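Local coordinates for NADPH-dependent aldehyde reductase YqhD (Escherichia coli, PDB 4QGS), which reduces a broad range of short-chain aldehydes, including toxic products of lipid peroxidation, to alcohols, using NADPH and a bound zinc ion, at residues 21-26 and 182-187. Sequence-based numbering, arbitrary orientation.
Sequences TRILFG and VFAVLD
Five backbone hydrogen bonds join Arg-22, Leu-24 and Gly-26 to Val-182, Ala-184 and Leu-186, the regular pattern of two parallel strands, with axes 4.6 Å apart. Leu-24 straddles Val-185: its N donates to Ala-184 O at 2.8 Å, and its O accepts an almost straight bond from Leu-186 N (173° at the hydrogen).

The closest side-chain packing is on the face of Ile-23, Ala-184, Phe-25 and Leu-186. Chi1 of Phe-25 (-171°) sets CG beside the carbonyl carbon. Ring atom CD1 lies 3.7 Å from Leu-186 CB, the two side chains crossing at about a right angle, while Leu-186 O lies over one ring face toward its rim. Ile-23 reaches across with CD1 to its register partner Ala-184 (CB, 4.1 Å), which Thr-21 CG2 also meets at 3.9 Å, and helix 249-262 covers this face through Met-256, Trp-257 and Thr-260. On the other face Leu-24 CD1 makes an apolar contact with Val-185 CG2 at 4.1 Å. The loose side is the Arg-22 end: of this exposed side chain, CB alone comes near the Phe-183 side chain (CB to CB 4.2 Å), and the guanidinium end leads away from strand 183-186.

Within the chain, strand 22-25 is an outermost strand of the parallel sheet of the N-terminal, cofactor-binding domain. Just past the end of strand 183-186, Asp-187 accepts from Gly-28 N through OD2 and from Val-189 N through OD1, so its carboxylate ties together the turns leaving both strands, close to the NADP-binding Tyr-190.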
loop_
_atom_site.group_PDB
_atom_site.type_symbol
_atom_site.label_atom_id
_atom_site.label_comp_id
_atom_site.label_asym_id
_atom_site.label_seq_id
_atom_site.Cartn_x
_atom_site.Cartn_y
_atom_site.Cartn_z
ATOM N N THR A 21 -9.797 5.168 11.757
ATOM C CA THR A 21 -10.809 4.854 10.741
ATOM C C THR A 21 -11.721 3.694 11.127
ATOM O O THR A 21 -11.263 2.584 11.404
ATOM C CB THR A 21 -10.143 4.536 9.382
ATOM O OG1 THR A 21 -9.359 5.654 8.967
ATOM C CG2 THR A 21 -11.212 4.232 8.320
ATOM N N ARG A 22 -13.028 3.949 11.133
ATOM C CA ARG A 22 -14.006 2.901 11.383
ATOM C C ARG A 22 -14.094 1.969 10.184
ATOM O O ARG A 22 -14.290 2.420 9.063
ATOM C CB ARG A 22 -15.384 3.499 11.675
ATOM C CG ARG A 22 -16.490 2.462 11.831
ATOM C CD ARG A 22 -17.848 3.132 12.014
ATOM N NE ARG A 22 -17.898 3.986 13.202
ATOM C CZ ARG A 22 -18.148 3.551 14.433
ATOM N NH1 ARG A 22 -18.371 2.263 14.665
ATOM N NH2 ARG A 22 -18.173 4.410 15.442
ATOM N N ILE A 23 -13.953 0.674 10.427
ATOM C CA ILE A 23 -14.023 -0.319 9.355
ATOM C C ILE A 23 -15.390 -0.965 9.278
ATOM O O ILE A 23 -15.856 -1.567 10.249
ATOM C CB ILE A 23 -12.977 -1.427 9.557
ATOM C CG1 ILE A 23 -11.568 -0.821 9.657
ATOM C CG2 ILE A 23 -13.055 -2.446 8.435
ATOM C CD1 ILE A 23 -11.123 -0.111 8.417
ATOM N N LEU A 24 -16.027 -0.855 8.119
ATOM C CA LEU A 24 -17.274 -1.557 7.867
ATOM C C LEU A 24 -16.953 -2.694 6.916
ATOM O O LEU A 24 -16.746 -2.464 5.728
ATOM C CB LEU A 24 -18.328 -0.613 7.289
ATOM C CG LEU A 24 -18.640 0.660 8.092
ATOM C CD1 LEU A 24 -19.649 1.542 7.363
ATOM C CD2 LEU A 24 -19.137 0.321 9.487
ATOM N N PHE A 25 -16.861 -3.908 7.446
ATOM C CA PHE A 25 -16.349 -5.036 6.665
ATOM C C PHE A 25 -17.404 -6.084 6.334
ATOM O O PHE A 25 -18.243 -6.423 7.173
ATOM C CB PHE A 25 -15.194 -5.706 7.427
ATOM C CG PHE A 25 -14.440 -6.742 6.618
ATOM C CD1 PHE A 25 -13.241 -6.413 6.007
ATOM C CD2 PHE A 25 -14.924 -8.038 6.487
ATOM C CE1 PHE A 25 -12.536 -7.360 5.265
ATOM C CE2 PHE A 25 -14.230 -8.988 5.731
ATOM C CZ PHE A 25 -13.040 -8.647 5.126
ATOM N N GLY A 26 -17.343 -6.621 5.119
ATOM C CA GLY A 26 -18.084 -7.829 4.797
ATOM C C GLY A 26 -19.018 -7.720 3.610
ATOM O O GLY A 26 -19.206 -6.640 3.059
ATOM N N VAL A 182 -13.011 8.832 8.049
ATOM C CA VAL A 182 -13.796 8.530 9.228
ATOM C C VAL A 182 -14.220 7.066 9.167
ATOM O O VAL A 182 -14.316 6.408 10.194
ATOM C CB VAL A 182 -15.027 9.458 9.357
ATOM C CG1 VAL A 182 -14.586 10.864 9.692
ATOM C CG2 VAL A 182 -15.822 9.467 8.078
ATOM N N PHE A 183 -14.462 6.557 7.955
ATOM C CA PHE A 183 -14.809 5.144 7.791
ATOM C C PHE A 183 -14.285 4.578 6.483
ATOM O O PHE A 183 -13.989 5.310 5.558
ATOM C CB PHE A 183 -16.331 4.928 7.848
ATOM C CG PHE A 183 -17.072 5.633 6.751
ATOM C CD1 PHE A 183 -17.224 5.048 5.508
ATOM C CD2 PHE A 183 -17.602 6.893 6.961
ATOM C CE1 PHE A 183 -17.887 5.709 4.495
ATOM C CE2 PHE A 183 -18.275 7.558 5.948
ATOM C CZ PHE A 183 -18.411 6.967 4.719
ATOM N N ALA A 184 -14.210 3.259 6.416
ATOM C CA ALA A 184 -13.863 2.580 5.176
ATOM C C ALA A 184 -14.777 1.382 5.014
ATOM O O ALA A 184 -14.890 0.549 5.931
ATOM C CB ALA A 184 -12.384 2.155 5.186
ATOM N N VAL A 185 -15.470 1.310 3.876
ATOM C CA VAL A 185 -16.266 0.138 3.555
ATOM C C VAL A 185 -15.411 -0.862 2.794
ATOM O O VAL A 185 -14.907 -0.544 1.717
ATOM C CB VAL A 185 -17.502 0.479 2.694
ATOM C CG1 VAL A 185 -18.264 -0.791 2.354
ATOM C CG2 VAL A 185 -18.391 1.465 3.433
ATOM N N LEU A 186 -15.261 -2.052 3.370
ATOM C CA LEU A 186 -14.463 -3.132 2.796
ATOM C C LEU A 186 -15.348 -4.348 2.549
ATOM O O LEU A 186 -15.637 -5.115 3.469
ATOM C CB LEU A 186 -13.307 -3.516 3.738
ATOM C CG LEU A 186 -11.999 -2.713 3.752
ATOM C CD1 LEU A 186 -12.238 -1.236 3.918
ATOM C CD2 LEU A 186 -11.117 -3.207 4.899
ATOM N N ASP A 187 -15.797 -4.511 1.307
ATOM C CA ASP A 187 -16.617 -5.652 0.944
ATOM C C ASP A 187 -15.813 -6.548 0.002
ATOM O O ASP A 187 -15.518 -6.162 -1.114
ATOM C CB ASP A 187 -17.925 -5.182 0.270
ATOM C CG ASP A 187 -18.865 -6.331 -0.071
ATOM O OD1 ASP A 187 -18.427 -7.504 -0.056
ATOM O OD2 ASP A 187 -20.057 -6.058 -0.361
#